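Local coordinates for coat protein (PDB 4DOX) that forms the α-helical coat subunit of papaya mosaic virus, a flexible filamentous plant virus, and probably packages the viral RNA, at residues Ala111-Asn116 / Ala151-Pro156; Thr57-Glu62 / Ser82-Ile87. All blocks are in the same frame, centred on the assembly; numbering follows the deposited sequence.

Interaction 1: Ala111-Asn116 / Ala151-Pro156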
loop_
_atom_site.group_PDB
_atom_site.type_symbol
_atom_site.label_atom_id
_atom_site.label_comp_id
_atom_site.label_asym_id
_atom_site.label_seq_id
_atom_site.Cartn_x
_atom_site.Cartn_y
_atom_site.Cartn_z
ATOM N N ALA A 111 -1.842 3.089 2.182
ATOM C CA ALA A 111 -3.170 3.132 2.803
ATOM C C ALA A 111 -3.494 4.519 3.425
ATOM O O ALA A 111 -4.572 5.063 3.139
ATOM C CB ALA A 111 -3.382 1.997 3.811
ATOM N N PRO A 112 -2.566 5.115 4.234
ATOM C CA PRO A 112 -2.961 6.389 4.902
ATOM C C PRO A 112 -3.244 7.540 3.935
ATOM O O PRO A 112 -4.091 8.380 4.213
ATOM C CB PRO A 112 -1.771 6.705 5.817
ATOM C CG PRO A 112 -1.123 5.393 6.025
ATOM C CD PRO A 112 -1.259 4.645 4.726
ATOM N N ILE A 113 -2.579 7.550 2.785
ATOM C CA ILE A 113 -2.779 8.616 1.820
ATOM C C ILE A 113 -4.165 8.461 1.153
ATOM O O ILE A 113 -4.891 9.449 0.970
ATOM C CB ILE A 113 -1.719 8.563 0.730
ATOM C CG1 ILE A 113 -0.287 8.478 1.291
ATOM C CG2 ILE A 113 -1.869 9.724 -0.185
ATOM C CD1 ILE A 113 0.056 9.574 2.276
ATOM N N ILE A 114 -4.534 7.229 0.780
ATOM C CA ILE A 114 -5.771 7.042 0.061
ATOM C C ILE A 114 -6.905 7.207 1.059
ATOM O O ILE A 114 -7.963 7.769 0.720
ATOM C CB ILE A 114 -5.857 5.711 -0.711
ATOM C CG1 ILE A 114 -6.977 5.784 -1.757
ATOM C CG2 ILE A 114 -6.066 4.523 0.243
ATOM C CD1 ILE A 114 -6.782 6.850 -2.865
ATOM N N TRP A 115 -6.666 6.797 2.307
ATOM C CA TRP A 115 -7.594 7.135 3.387
ATOM C C TRP A 115 -7.912 8.639 3.375
ATOM O O TRP A 115 -9.074 9.024 3.334
ATOM C CB TRP A 115 -7.017 6.730 4.725
ATOM C CG TRP A 115 -7.901 7.048 5.891
ATOM C CD1 TRP A 115 -7.819 8.154 6.710
ATOM C CD2 TRP A 115 -8.960 6.241 6.422
ATOM N NE1 TRP A 115 -8.770 8.088 7.697
ATOM C CE2 TRP A 115 -9.491 6.932 7.545
ATOM C CE3 TRP A 115 -9.529 5.004 6.050
ATOM C CZ2 TRP A 115 -10.563 6.423 8.316
ATOM C CZ3 TRP A 115 -10.610 4.498 6.806
ATOM C CH2 TRP A 115 -11.100 5.212 7.937
ATOM N N ASN A 116 -6.895 9.494 3.371
ATOM C CA ASN A 116 -7.178 10.928 3.392
ATOM C C ASN A 116 -7.881 11.374 2.143
ATOM O O ASN A 116 -8.657 12.318 2.163
ATOM C CB ASN A 116 -5.898 11.751 3.554
ATOM C CG ASN A 116 -5.516 11.960 5.003
ATOM O OD1 ASN A 116 -5.770 11.092 5.871
ATOM N ND2 ASN A 116 -4.896 13.109 5.281
ATOM N N ALA A 151 4.659 2.783 9.713
ATOM C CA ALA A 151 5.696 2.537 8.699
ATOM C C ALA A 151 5.145 2.755 7.252
ATOM O O ALA A 151 5.912 3.015 6.307
ATOM C CB ALA A 151 6.258 1.143 8.868
ATOM N N ALA A 152 3.822 2.662 7.094
ATOM C CA ALA A 152 3.183 3.011 5.838
ATOM C C ALA A 152 3.435 4.487 5.580
ATOM O O ALA A 152 3.682 5.224 6.551
ATOM C CB ALA A 152 1.671 2.735 5.909
ATOM N N MET A 153 3.371 4.916 4.304
ATOM C CA MET A 153 3.591 6.320 3.965
ATOM C C MET A 153 2.479 7.171 4.566
ATOM O O MET A 153 1.311 6.864 4.412
ATOM C CB MET A 153 3.740 6.536 2.458
ATOM C CG MET A 153 3.741 8.021 2.075
ATOM S SD MET A 153 4.480 8.461 0.478
ATOM C CE MET A 153 5.870 7.338 0.460
ATOM N N GLN A 154 2.857 8.226 5.282
ATOM C CA GLN A 154 1.900 9.105 6.000
ATOM C C GLN A 154 1.452 10.375 5.246
ATOM O O GLN A 154 2.229 10.978 4.500
ATOM C CB GLN A 154 2.482 9.491 7.378
ATOM C CG GLN A 154 2.862 8.258 8.259
ATOM C CD GLN A 154 1.653 7.428 8.650
ATOM O OE1 GLN A 154 0.576 7.976 8.928
ATOM N NE2 GLN A 154 1.806 6.106 8.652
ATOM N N PRO A 155 0.181 10.785 5.440
ATOM C CA PRO A 155 -0.168 12.069 4.860
ATOM C C PRO A 155 0.646 13.203 5.508
ATOM O O PRO A 155 1.085 13.101 6.658
ATOM C CB PRO A 155 -1.670 12.218 5.151
ATOM C CG PRO A 155 -2.062 11.013 5.872
ATOM C CD PRO A 155 -0.826 10.376 6.420
ATOM N N PRO A 156 0.879 14.261 4.742
ATOM C CA PRO A 156 1.651 15.394 5.212
ATOM C C PRO A 156 1.182 16.037 6.548
ATOM O O PRO A 156 2.032 16.603 7.228
ATOM C CB PRO A 156 1.529 16.404 4.055
ATOM C CG PRO A 156 0.389 15.881 3.152
ATOM C CD PRO A 156 0.432 14.413 3.340
#
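P112 faces Q154 and I113 faces P155 with CA atoms 5.7 and 5.3 Å apart; the loop passes the helix in broadly the same direction, at a slant, with no hydrogen bond between the two segments. The P112 ring lies against the backbone carbonyl of M153, its CG 3.3 Å from M153 O, while P112 CD meets A152 CB and P112 CB meets P155 CD at 3.8 Å. In I113, chi1 (-50°) puts CG1 beside the backbone N and chi2 (-54°) turns CD1 onto the Q154-P155 peptide, 3.4 Å from P155 N. The same CD1 also meets M153 CG, the two side chains crossing obliquely. This is the packing of the first turns of helix 111-118 against an irregular loop that precedes helix 165-172; P112, which lacks an amide hydrogen, fits readily in a first turn. N116 crosses P155 at about a right angle: its amide lies against P155 CB and CG, and ND2 is 3.3 Å from P155 CB, a van der Waals contact and not a hydrogen bond. The polar end of N116 bonds further along the loop, OD1 to T160 N and ND2 to G158 O. Q154 bends its chain at chi2 (-65°), and its NE2 bonds A152 O at 3.0 Å from above the carbonyl plane. M153 is joined by its backbone to Y109, just ahead of the helix.

Interaction 2: Thr57-Glu62 / Ser82-Ile87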
loop_
_atom_site.group_PDB
_atom_site.type_symbol
_atom_site.label_atom_id
_atom_site.label_comp_id
_atom_site.label_asym_id
_atom_site.label_seq_id
_atom_site.Cartn_x
_atom_site.Cartn_y
_atom_site.Cartn_z
ATOM N N THR A 57 5.313 9.080 -6.927
ATOM C CA THR A 57 4.369 8.860 -5.801
ATOM C C THR A 57 2.918 9.096 -6.220
ATOM O O THR A 57 2.062 8.187 -6.088
ATOM C CB THR A 57 4.693 9.731 -4.621
ATOM O OG1 THR A 57 6.093 9.601 -4.323
ATOM C CG2 THR A 57 3.807 9.376 -3.387
ATOM N N THR A 58 2.650 10.278 -6.791
ATOM C CA THR A 58 1.314 10.572 -7.269
ATOM C C THR A 58 0.823 9.523 -8.292
ATOM O O THR A 58 -0.381 9.214 -8.378
ATOM C CB THR A 58 1.197 11.985 -7.869
ATOM O OG1 THR A 58 1.972 12.084 -9.065
ATOM C CG2 THR A 58 1.684 13.051 -6.904
ATOM N N VAL A 59 1.742 8.987 -9.079
ATOM C CA VAL A 59 1.343 8.098 -10.151
ATOM C C VAL A 59 1.066 6.723 -9.516
ATOM O O VAL A 59 0.052 6.085 -9.805
ATOM C CB VAL A 59 2.384 8.122 -11.317
ATOM C CG1 VAL A 59 2.261 6.937 -12.237
ATOM C CG2 VAL A 59 2.264 9.405 -12.094
ATOM N N ALA A 60 1.918 6.298 -8.592
ATOM C CA ALA A 60 1.628 5.099 -7.824
ATOM C C ALA A 60 0.248 5.203 -7.235
ATOM O O ALA A 60 -0.515 4.236 -7.275
ATOM C CB ALA A 60 2.628 4.906 -6.723
ATOM N N LEU A 61 -0.095 6.370 -6.683
ATOM C CA LEU A 61 -1.429 6.523 -6.033
ATOM C C LEU A 61 -2.612 6.246 -6.952
ATOM O O LEU A 61 -3.720 5.977 -6.487
ATOM C CB LEU A 61 -1.621 7.911 -5.445
ATOM C CG LEU A 61 -1.437 8.162 -3.953
ATOM C CD1 LEU A 61 -1.512 6.929 -3.146
ATOM C CD2 LEU A 61 -0.116 8.808 -3.787
ATOM N N GLU A 62 -2.374 6.349 -8.255
ATOM C CA GLU A 62 -3.410 6.052 -9.221
ATOM C C GLU A 62 -3.751 4.576 -9.206
ATOM O O GLU A 62 -4.917 4.210 -9.327
ATOM C CB GLU A 62 -2.981 6.474 -10.608
ATOM C CG GLU A 62 -2.882 7.973 -10.762
ATOM C CD GLU A 62 -2.323 8.355 -12.105
ATOM O OE1 GLU A 62 -2.682 7.716 -13.116
ATOM O OE2 GLU A 62 -1.518 9.307 -12.143
ATOM N N SER A 82 -3.311 5.177 -17.017
ATOM C CA SER A 82 -2.832 6.050 -15.963
ATOM C C SER A 82 -2.703 7.440 -16.556
ATOM O O SER A 82 -2.963 7.608 -17.743
ATOM C CB SER A 82 -1.475 5.598 -15.440
ATOM O OG SER A 82 -0.454 6.127 -16.248
ATOM N N SER A 83 -2.262 8.417 -15.757
ATOM C CA SER A 83 -2.028 9.758 -16.250
ATOM C C SER A 83 -0.822 9.887 -17.192
ATOM O O SER A 83 -0.629 10.966 -17.777
ATOM C CB SER A 83 -1.945 10.762 -15.105
ATOM O OG SER A 83 -0.765 10.594 -14.349
ATOM N N ILE A 84 -0.035 8.818 -17.365
ATOM C CA ILE A 84 1.128 8.832 -18.297
ATOM C C ILE A 84 0.759 8.054 -19.573
ATOM O O ILE A 84 0.292 6.903 -19.496
ATOM C CB ILE A 84 2.497 8.257 -17.667
ATOM C CG1 ILE A 84 2.866 8.871 -16.309
ATOM C CG2 ILE A 84 3.671 8.387 -18.641
ATOM C CD1 ILE A 84 2.933 10.381 -16.305
ATOM N N PRO A 85 0.948 8.676 -20.757
ATOM C CA PRO A 85 0.443 7.958 -21.936
ATOM C C PRO A 85 1.325 6.775 -22.225
ATOM O O PRO A 85 2.561 6.822 -22.010
ATOM C CB PRO A 85 0.554 8.992 -23.071
ATOM C CG PRO A 85 0.789 10.352 -22.381
ATOM C CD PRO A 85 1.556 9.974 -21.127
ATOM N N GLU A 86 0.698 5.702 -22.680
ATOM C CA GLU A 86 1.434 4.455 -22.937
ATOM C C GLU A 86 2.018 3.776 -21.679
ATOM O O GLU A 86 2.921 2.928 -21.788
ATOM C CB GLU A 86 2.522 4.634 -24.048
ATOM C CG GLU A 86 2.206 3.913 -25.431
ATOM C CD GLU A 86 1.734 2.412 -25.280
ATOM O OE1 GLU A 86 2.075 1.751 -24.232
ATOM O OE2 GLU A 86 1.018 1.917 -26.217
ATOM N N ILE A 87 1.504 4.154 -20.502
ATOM C CA ILE A 87 1.621 3.303 -19.302
ATOM C C ILE A 87 0.237 3.127 -18.703
ATOM O O ILE A 87 -0.341 4.088 -18.247
ATOM C CB ILE A 87 2.603 3.896 -18.261
ATOM C CG1 ILE A 87 3.947 4.162 -18.925
ATOM C CG2 ILE A 87 2.870 2.904 -17.146
ATOM C CD1 ILE A 87 4.882 4.963 -18.087
#
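The loop joining helix 56-70 to helix 89-98 is tied back to helix 56-70 by the carboxylate of E62, which grips S83 at two points. E62 OE1 accepts a hydrogen bond from S83 N at 2.8 Å, with an N-H...O angle of 151°. E62 OE2 accepts one from S83 OG at 2.7 Å. Each oxygen uses its syn lone pair, on the side of the other oxygen, so one serine takes up both and the pair of bonds should limit rotation of the carboxylate. The E62 chain is extended beyond CG (chi2 174°), carrying the acid out from the helix flank; OE1 also lies 3.4 Å from S82 CB. One turn earlier, V59 CG2 makes an apolar touch with I84 CG1 at 4.3 Å. S83 OG is a van der Waals neighbour of V59 CG2 at 4.0 Å. V59 also packs on L92, and both E62 and S82 touch L89, so helix 89-98 adjoins the contact. S82 does not bond the acid but shapes the loop behind S83. Its OG accepts from I84 N at 2.9 Å and donates to I87 O at 2.9 Å, thereby holding both ends of the next turn. I87 N bonds I84 O at 3.2 Å. The arrangement is that of an ST turn at S82 leading into a type II beta turn from I84 to I87, anchored to the helix by E62.

Interactions 1 and 2 have centres about 18 Å apart, and helix 56-70 connects them. Its residues 57-62 hold the 82-87 loop through V59 and E62, while T57 and L61 reach the other contact: M153 SD packs on T57 CG2 at 4.0 Å, and I113 CG2 packs on L61 CD1 at 4.1 Å. Helix 111-118 and the 151-156 loop thus each touch that helix. The two contacts differ in kind, interaction 1 being largely apolar packing, partly buried and with no hydrogen bond across it, and interaction 2 a surface contact carried by hydrogen bonds. Both segments of interaction 2 come earlier in the chain than those of interaction 1, with no nesting.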